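Side-chain contacts in glucuronan lyase A (Trichoderma reesei, PDB 2ZZJ), which probably cleaves beta-1,4-linked glucuronan within the chain by a lyase reaction, and binds a calcium ion in a beta-jelly-roll fold: residues Q68-A73 with A90-N95; R60-G65 with M107-I112; T43-P46 with R51-S54. All coordinates share one frame; numbering follows the deposited sequence.

How the interactions relate
Interactions 1 and 2 adjoin in the core of the jelly roll, their centres about 7 Å apart; interaction 1 joins the two antiparallel sheets, interaction 2 two strands of one sheet. Phe92 and Ser109 lie on neighbouring strands, with Phe92 O 2.8 Å from Ser109 N in a probable hydrogen bond, and Phe92 CD1 lies 3.5 Å from Tyr62 CD1, bringing their rings together. The centre of interaction 3 lies about 22 Å from that of interaction 1 and about 24 Å from that of interaction 2, but it shares strand 53-63 with interaction 2. The calcium ion is nearest to interaction 1, about 11 Å from the side chain of Phe72; the others lie away from it.

Interaction 1: residues Q68-A73 with A90-N95; sequences QFYGFA and AQFIAN
Phe72 and Ala90 mark the closest backbone approach of 68-73 and 90-95, yet their CA atoms are still 9.4 Å apart. That is too far for strand pairing: the two strands belong to different sheets of the jelly roll and face one another across its core. Measured over Tyr70 to Phe72 and Ala90 to Phe92, their directions differ by 159°, nearly antiparallel. Side chains, not backbone bonds, join them.

The main contact is a T-shaped pair. Tyr70 and Phe92 reach inward from opposite directions, and Phe92 points the edge of its ring at the face of Tyr70, with the planes at 77° and the centroids 4.7 Å apart. With CG anti to the carbonyl carbon (chi1 -68°), Phe92 extends its ring toward the opposite sheet, CZ leading. This tip, Phe92 CZ, sits over the middle of the tyrosine ring, 3.4 Å above its plane, and Phe92 CE1 approaches Tyr70 CE1 to 3.5 Å. The slightly positive C-H edge thus meets the electron-rich face: phenylalanine offers an apolar C-H edge, tyrosine a flat face to receive it. Tyrosine suits its side because its buried hydroxyl has polar partners beyond the pair, hydrogen-bonding to Gly61 O and to Trp160 NE1.

A lighter contact lies beside it. Phe72 CZ comes obliquely to within 4.0 Å of Ala90 CB, and the small methyl leaves room for the large ring reaching over from the other sheet.

Around the pair, Phe92 also stacks on Phe195 of strand 192-197 and meets Trp160 of strand 152-160 edge-to-face. Strand 66-76 runs between strands 152-160 and 216-227 in its sheet, while strand 86-95 lies between 106-115 and 192-197 in the other.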
loop_
_atom_site.group_PDB
_atom_site.type_symbol
_atom_site.label_atom_id
_atom_site.label_comp_id
_atom_site.label_asym_id
_atom_site.label_seq_id
_atom_site.Cartn_x
_atom_site.Cartn_y
_atom_site.Cartn_z
ATOM N N GLN A 68 6.631 12.912 -5.274
ATOM C CA GLN A 68 6.067 12.975 -3.916
ATOM C C GLN A 68 6.838 12.021 -3.001
ATOM O O GLN A 68 7.404 11.039 -3.478
ATOM C CB GLN A 68 4.605 12.565 -3.944
ATOM C CG GLN A 68 3.640 13.531 -4.704
ATOM C CD GLN A 68 3.303 14.780 -3.893
ATOM O OE1 GLN A 68 2.364 14.794 -3.093
ATOM N NE2 GLN A 68 4.056 15.836 -4.118
ATOM N N PHE A 69 6.828 12.309 -1.693
ATOM C CA PHE A 69 7.291 11.360 -0.675
ATOM C C PHE A 69 6.047 10.838 0.061
ATOM O O PHE A 69 5.065 11.581 0.270
ATOM C CB PHE A 69 8.197 12.048 0.351
ATOM C CG PHE A 69 9.602 12.369 -0.160
ATOM C CD1 PHE A 69 10.689 11.575 0.195
ATOM C CD2 PHE A 69 9.824 13.473 -0.984
ATOM C CE1 PHE A 69 11.974 11.893 -0.235
ATOM C CE2 PHE A 69 11.119 13.792 -1.422
ATOM C CZ PHE A 69 12.177 12.999 -1.056
ATOM N N TYR A 70 6.106 9.572 0.472
ATOM C CA TYR A 70 5.052 8.935 1.276
ATOM C C TYR A 70 5.744 8.219 2.435
ATOM O O TYR A 70 6.786 7.597 2.236
ATOM C CB TYR A 70 4.327 7.871 0.436
ATOM C CG TYR A 70 3.779 8.467 -0.841
ATOM C CD1 TYR A 70 2.473 8.998 -0.890
ATOM C CD2 TYR A 70 4.584 8.579 -1.975
ATOM C CE1 TYR A 70 1.985 9.600 -2.084
ATOM C CE2 TYR A 70 4.096 9.184 -3.149
ATOM C CZ TYR A 70 2.803 9.659 -3.181
ATOM O OH TYR A 70 2.333 10.246 -4.328
ATOM N N GLY A 71 5.159 8.274 3.624
ATOM C CA GLY A 71 5.734 7.589 4.786
ATOM C C GLY A 71 4.589 6.953 5.571
ATOM O O GLY A 71 3.477 7.517 5.644
ATOM N N PHE A 72 4.836 5.798 6.164
ATOM C CA PHE A 72 3.885 5.230 7.147
ATOM C C PHE A 72 4.592 4.254 8.035
ATOM O O PHE A 72 5.672 3.722 7.666
ATOM C CB PHE A 72 2.675 4.577 6.507
ATOM C CG PHE A 72 3.010 3.420 5.586
ATOM C CD1 PHE A 72 2.871 2.112 6.032
ATOM C CD2 PHE A 72 3.452 3.659 4.279
ATOM C CE1 PHE A 72 3.170 1.012 5.172
ATOM C CE2 PHE A 72 3.760 2.590 3.420
ATOM C CZ PHE A 72 3.623 1.273 3.869
ATOM N N ALA A 73 4.016 4.051 9.220
ATOM C CA ALA A 73 4.510 2.972 10.054
ATOM C C ALA A 73 3.502 1.833 10.021
ATOM O O ALA A 73 2.295 2.074 9.958
ATOM C CB ALA A 73 4.720 3.456 11.487
ATOM N N ALA A 90 -0.342 -1.677 1.498
ATOM C CA ALA A 90 -0.589 -0.304 0.976
ATOM C C ALA A 90 -0.713 -0.358 -0.535
ATOM O O ALA A 90 -0.146 -1.269 -1.191
ATOM C CB ALA A 90 0.561 0.640 1.358
ATOM N N GLN A 91 -1.434 0.598 -1.117
ATOM C CA GLN A 91 -1.506 0.608 -2.585
ATOM C C GLN A 91 -1.940 1.940 -3.103
ATOM O O GLN A 91 -2.689 2.657 -2.403
ATOM C CB GLN A 91 -2.471 -0.463 -3.098
ATOM C CG GLN A 91 -3.889 -0.416 -2.557
ATOM C CD GLN A 91 -4.855 -1.308 -3.367
ATOM O OE1 GLN A 91 -4.605 -1.595 -4.537
ATOM N NE2 GLN A 91 -5.936 -1.749 -2.738
ATOM N N PHE A 92 -1.475 2.242 -4.313
ATOM C CA PHE A 92 -2.002 3.357 -5.108
ATOM C C PHE A 92 -2.945 2.788 -6.127
ATOM O O PHE A 92 -2.633 1.759 -6.783
ATOM C CB PHE A 92 -0.869 4.075 -5.806
ATOM C CG PHE A 92 0.043 4.813 -4.859
ATOM C CD1 PHE A 92 -0.251 6.145 -4.502
ATOM C CD2 PHE A 92 1.172 4.203 -4.331
ATOM C CE1 PHE A 92 0.593 6.857 -3.647
ATOM C CE2 PHE A 92 2.012 4.913 -3.452
ATOM C CZ PHE A 92 1.701 6.241 -3.114
ATOM N N ILE A 93 -4.090 3.444 -6.274
ATOM C CA ILE A 93 -5.141 2.920 -7.136
ATOM C C ILE A 93 -6.051 4.034 -7.661
ATOM O O ILE A 93 -6.503 4.923 -6.899
ATOM C CB ILE A 93 -5.930 1.779 -6.409
ATOM C CG1 ILE A 93 -6.987 1.121 -7.332
ATOM C CG2 ILE A 93 -6.535 2.275 -5.064
ATOM C CD1 ILE A 93 -7.695 -0.024 -6.658
ATOM N N ALA A 94 -6.327 3.967 -8.970
ATOM C CA ALA A 94 -7.219 4.923 -9.634
ATOM C C ALA A 94 -8.392 4.196 -10.273
ATOM O O ALA A 94 -8.231 3.093 -10.794
ATOM C CB ALA A 94 -6.486 5.661 -10.702
ATOM N N ASN A 95 -9.552 4.833 -10.241
ATOM C CA ASN A 95 -10.668 4.422 -11.069
ATOM C C ASN A 95 -10.580 5.205 -12.367
ATOM O O ASN A 95 -10.502 6.450 -12.364
ATOM C CB ASN A 95 -11.997 4.674 -10.365
ATOM C CG ASN A 95 -13.186 4.120 -11.146
ATOM O OD1 ASN A 95 -13.060 3.147 -11.889
ATOM N ND2 ASN A 95 -14.336 4.727 -10.963
#

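Interaction 2: residues R60-G65 with M107-I112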
loop_
_atom_site.group_PDB
_atom_site.type_symbol
_atom_site.label_atom_id
_atom_site.label_comp_id
_atom_site.label_asym_id
_atom_site.label_seq_id
_atom_site.Cartn_x
_atom_site.Cartn_y
_atom_site.Cartn_z
ATOM N N ARG A 60 -6.181 11.922 -2.636
ATOM C CA ARG A 60 -5.180 12.650 -3.404
ATOM C C ARG A 60 -3.796 12.012 -3.254
ATOM O O ARG A 60 -2.907 12.563 -2.598
ATOM C CB ARG A 60 -5.198 14.160 -3.054
ATOM C CG ARG A 60 -6.553 14.861 -3.437
ATOM C CD ARG A 60 -6.551 16.421 -3.331
ATOM N NE ARG A 60 -7.915 16.988 -3.285
ATOM C CZ ARG A 60 -8.579 17.463 -4.352
ATOM N NH1 ARG A 60 -8.019 17.439 -5.567
ATOM N NH2 ARG A 60 -9.810 17.965 -4.215
ATOM N N GLY A 61 -3.620 10.832 -3.850
ATOM C CA GLY A 61 -2.348 10.111 -3.775
ATOM C C GLY A 61 -1.294 10.659 -4.701
ATOM O O GLY A 61 -0.260 11.140 -4.262
ATOM N N TYR A 62 -1.517 10.563 -6.016
ATOM C CA TYR A 62 -0.629 11.228 -6.953
ATOM C C TYR A 62 -1.334 11.453 -8.280
ATOM O O TYR A 62 -2.414 10.894 -8.506
ATOM C CB TYR A 62 0.662 10.451 -7.170
ATOM C CG TYR A 62 0.565 9.192 -8.008
ATOM C CD1 TYR A 62 0.472 7.934 -7.406
ATOM C CD2 TYR A 62 0.643 9.246 -9.393
ATOM C CE1 TYR A 62 0.401 6.763 -8.180
ATOM C CE2 TYR A 62 0.571 8.071 -10.182
ATOM C CZ TYR A 62 0.447 6.837 -9.575
ATOM O OH TYR A 62 0.368 5.665 -10.336
ATOM N N GLN A 63 -0.690 12.276 -9.105
ATOM C CA GLN A 63 -1.000 12.431 -10.527
ATOM C C GLN A 63 0.328 12.444 -11.250
ATOM O O GLN A 63 1.298 12.989 -10.746
ATOM C CB GLN A 63 -1.712 13.763 -10.723
ATOM C CG GLN A 63 -2.267 13.987 -12.094
ATOM C CD GLN A 63 -3.143 15.225 -12.143
ATOM O OE1 GLN A 63 -3.351 15.912 -11.127
ATOM N NE2 GLN A 63 -3.680 15.505 -13.311
ATOM N N ARG A 64 0.403 11.803 -12.417
ATOM C CA ARG A 64 1.621 11.787 -13.213
ATOM C C ARG A 64 2.186 13.201 -13.423
ATOM O O ARG A 64 1.430 14.159 -13.523
ATOM C CB ARG A 64 1.294 11.109 -14.533
ATOM C CG ARG A 64 2.173 11.397 -15.670
ATOM C CD ARG A 64 1.234 11.684 -16.814
ATOM N NE ARG A 64 1.676 11.094 -18.053
ATOM C CZ ARG A 64 1.035 11.223 -19.209
ATOM N NH1 ARG A 64 -0.089 11.919 -19.294
ATOM N NH2 ARG A 64 1.538 10.641 -20.276
ATOM N N GLY A 65 3.504 13.326 -13.426
ATOM C CA GLY A 65 4.167 14.625 -13.575
ATOM C C GLY A 65 4.551 15.333 -12.291
ATOM O O GLY A 65 4.858 16.535 -12.309
ATOM N N MET A 107 -7.556 0.379 -11.511
ATOM C CA MET A 107 -6.228 -0.147 -11.742
ATOM C C MET A 107 -5.308 0.251 -10.602
ATOM O O MET A 107 -4.992 1.439 -10.453
ATOM C CB MET A 107 -5.629 0.367 -13.044
ATOM C CG MET A 107 -4.486 -0.450 -13.530
ATOM S SD MET A 107 -3.306 0.441 -14.499
ATOM C CE MET A 107 -2.362 1.333 -13.242
ATOM N N PRO A 108 -4.882 -0.732 -9.794
ATOM C CA PRO A 108 -3.788 -0.391 -8.865
ATOM C C PRO A 108 -2.494 -0.217 -9.621
ATOM O O PRO A 108 -2.205 -0.976 -10.569
ATOM C CB PRO A 108 -3.691 -1.618 -7.939
ATOM C CG PRO A 108 -4.330 -2.783 -8.722
ATOM C CD PRO A 108 -5.357 -2.127 -9.659
ATOM N N SER A 109 -1.693 0.758 -9.218
ATOM C CA SER A 109 -0.361 0.873 -9.780
ATOM C C SER A 109 0.671 0.296 -8.816
ATOM O O SER A 109 0.892 -0.934 -8.755
ATOM C CB SER A 109 -0.037 2.325 -10.176
ATOM O OG SER A 109 -0.199 3.251 -9.105
ATOM N N THR A 110 1.324 1.178 -8.074
ATOM C CA THR A 110 2.301 0.710 -7.110
ATOM C C THR A 110 1.554 0.074 -5.932
ATOM O O THR A 110 0.529 0.597 -5.469
ATOM C CB THR A 110 3.274 1.830 -6.675
ATOM O OG1 THR A 110 4.315 1.977 -7.672
ATOM C CG2 THR A 110 3.937 1.529 -5.346
ATOM N N MET A 111 2.076 -1.070 -5.478
ATOM C CA MET A 111 1.507 -1.798 -4.334
ATOM C C MET A 111 2.637 -2.213 -3.426
ATOM O O MET A 111 3.795 -2.411 -3.876
ATOM C CB MET A 111 0.698 -3.048 -4.774
ATOM C CG MET A 111 -0.514 -2.727 -5.675
ATOM S SD MET A 111 -1.287 -4.260 -6.316
ATOM C CE MET A 111 -2.435 -4.565 -5.007
ATOM N N ILE A 112 2.319 -2.340 -2.141
ATOM C CA ILE A 112 3.303 -2.794 -1.177
ATOM C C ILE A 112 2.702 -3.966 -0.437
ATOM O O ILE A 112 1.578 -3.880 0.058
ATOM C CB ILE A 112 3.702 -1.652 -0.174
ATOM C CG1 ILE A 112 4.119 -0.383 -0.959
ATOM C CG2 ILE A 112 4.793 -2.190 0.826
ATOM C CD1 ILE A 112 4.598 0.802 -0.138
#
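A classic beta bulge carries Tyr62 toward Ser109: Gly61 and Tyr62 both face Phe193 on the adjoining strand, and the tyrosine projects into the buried core. Its hydroxyl makes the one direct contact with 107-112, a hydrogen bond of 2.8 Å between Tyr62 OH and Ser109 OG in which either may be the donor. Ser109 OG lies at the edge of the ring, near its plane, and the angle at the phenolic oxygen from Tyr62 CZ to Ser109 OG is about 120°. With chi1 at 55°, Ser109 OG sits between the backbone N and the carbonyl carbon, which turns it to the Tyr62 hydroxyl; a short serine suffices because the tyrosine spans most of the 10.7 Å between Tyr62 CA and Ser109 CA. Tyr62 OH also hydrogen-bonds Thr186 OG1, so the buried phenol joins two hydroxyls. A phenylalanine here would keep the ring but would probably leave Ser109 OG and Thr186 OG1 without the partner they share.

The ring of Tyr62 stacks with Trp160 and with Phe193. Ser109, just before the corner at Thr110, lies on strand 106-115 and Tyr62 on 53-63; strands 192-197 and 86-95 separate them in one sheet, so the bond reaches over both.

Interaction 3: residues T43-P46 with R51-S54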
loop_
_atom_site.group_PDB
_atom_site.type_symbol
_atom_site.label_atom_id
_atom_site.label_comp_id
_atom_site.label_asym_id
_atom_site.label_seq_id
_atom_site.Cartn_x
_atom_site.Cartn_y
_atom_site.Cartn_z
ATOM N N THR A 43 -10.713 -11.488 8.072
ATOM C CA THR A 43 -11.039 -12.846 8.522
ATOM C C THR A 43 -11.443 -13.661 7.318
ATOM O O THR A 43 -12.353 -13.270 6.564
ATOM C CB THR A 43 -12.201 -12.851 9.565
ATOM O OG1 THR A 43 -11.834 -12.093 10.721
ATOM C CG2 THR A 43 -12.555 -14.294 10.005
ATOM N N TYR A 44 -10.762 -14.776 7.106
ATOM C CA TYR A 44 -11.053 -15.624 5.957
ATOM C C TYR A 44 -12.402 -16.301 6.233
ATOM O O TYR A 44 -12.654 -16.700 7.367
ATOM C CB TYR A 44 -9.965 -16.701 5.767
ATOM C CG TYR A 44 -10.166 -17.521 4.502
ATOM C CD1 TYR A 44 -10.028 -16.945 3.238
ATOM C CD2 TYR A 44 -10.531 -18.881 4.574
ATOM C CE1 TYR A 44 -10.236 -17.697 2.071
ATOM C CE2 TYR A 44 -10.744 -19.636 3.415
ATOM C CZ TYR A 44 -10.608 -19.052 2.180
ATOM O OH TYR A 44 -10.811 -19.795 1.031
ATOM N N THR A 45 -13.246 -16.405 5.202
ATOM C CA THR A 45 -14.601 -17.009 5.341
ATOM C C THR A 45 -14.815 -17.931 4.135
ATOM O O THR A 45 -15.092 -17.471 3.022
ATOM C CB THR A 45 -15.737 -15.940 5.411
ATOM O OG1 THR A 45 -15.702 -15.147 4.222
ATOM C CG2 THR A 45 -15.591 -15.017 6.619
ATOM N N PRO A 46 -14.623 -19.250 4.337
ATOM C CA PRO A 46 -14.808 -20.180 3.223
ATOM C C PRO A 46 -16.191 -19.978 2.589
ATOM O O PRO A 46 -17.160 -19.665 3.293
ATOM C CB PRO A 46 -14.695 -21.556 3.889
ATOM C CG PRO A 46 -13.830 -21.326 5.094
ATOM C CD PRO A 46 -14.238 -19.937 5.582
ATOM N N ARG A 51 -13.891 -9.866 -2.035
ATOM C CA ARG A 51 -12.518 -9.464 -1.685
ATOM C C ARG A 51 -12.403 -9.067 -0.229
ATOM O O ARG A 51 -13.402 -9.003 0.482
ATOM C CB ARG A 51 -11.988 -8.391 -2.655
ATOM C CG ARG A 51 -11.684 -8.968 -4.030
ATOM C CD ARG A 51 -11.123 -7.960 -5.000
ATOM N NE ARG A 51 -10.830 -8.522 -6.331
ATOM C CZ ARG A 51 -11.737 -8.674 -7.300
ATOM N NH1 ARG A 51 -13.000 -8.305 -7.093
ATOM N NH2 ARG A 51 -11.388 -9.170 -8.488
ATOM N N TYR A 52 -11.167 -8.850 0.232
ATOM C CA TYR A 52 -10.891 -8.773 1.650
ATOM C C TYR A 52 -10.039 -7.531 1.940
ATOM O O TYR A 52 -8.889 -7.643 2.380
ATOM C CB TYR A 52 -10.111 -10.019 2.061
ATOM C CG TYR A 52 -10.884 -11.339 2.105
ATOM C CD1 TYR A 52 -11.577 -11.726 3.249
ATOM C CD2 TYR A 52 -10.835 -12.240 1.017
ATOM C CE1 TYR A 52 -12.261 -12.982 3.307
ATOM C CE2 TYR A 52 -11.504 -13.489 1.073
ATOM C CZ TYR A 52 -12.203 -13.835 2.213
ATOM O OH TYR A 52 -12.840 -15.071 2.272
ATOM N N HIS A 53 -10.608 -6.354 1.686
ATOM C CA HIS A 53 -9.925 -5.074 1.950
ATOM C C HIS A 53 -10.326 -4.536 3.307
ATOM O O HIS A 53 -11.520 -4.370 3.595
ATOM C CB HIS A 53 -10.383 -3.997 0.967
ATOM C CG HIS A 53 -10.020 -4.234 -0.454
ATOM N ND1 HIS A 53 -10.833 -4.937 -1.320
ATOM C CD2 HIS A 53 -8.988 -3.771 -1.196
ATOM C CE1 HIS A 53 -10.304 -4.917 -2.525
ATOM N NE2 HIS A 53 -9.186 -4.214 -2.480
ATOM N N SER A 54 -9.344 -4.214 4.139
ATOM C CA SER A 54 -9.596 -3.376 5.329
ATOM C C SER A 54 -8.623 -2.191 5.216
ATOM O O SER A 54 -7.452 -2.322 5.561
ATOM C CB SER A 54 -9.366 -4.145 6.623
ATOM O OG SER A 54 -10.396 -5.074 6.885
#
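Tyr52 supplies the tight part of this contact, bringing the edge and hydroxyl of its buried ring up to the backbone of Thr43 to Thr45. The phenolic oxygen takes a hydrogen bond from Thr45 N, with Tyr52 OH 3.2 Å from that nitrogen and an N-H...O angle of 165°, so the loop amide is held nearly straight on its acceptor. Along the edge of the same ring, Thr43 O comes within 3.3 Å of Tyr52 CE1, close to the ring plane. Tyrosine is long enough to span the gap between the two backbones and still end in an oxygen able to receive the amide.

The other side is looser. The side chain of Tyr44 sets out away from 51-54, and only its ring comes back: with CG anti to the backbone N (chi1 -175°), Tyr44 CD1 lies 3.5 Å from Tyr52 OH. The two ring planes differ by just 25°, but the centroids are 5.9 Å apart, so the rings are slid past one another and barely overlap. Tyr44 and Thr45 are partly exposed. Thr45 turns its hydroxyl to Asn20 OD1.

Trp204 of helix 202-207 meets both tyrosines edge-to-face and so covers this corner. The contact closes the loop that leads from strand 37-43 into strand 53-63, each of which belongs to a different sheet.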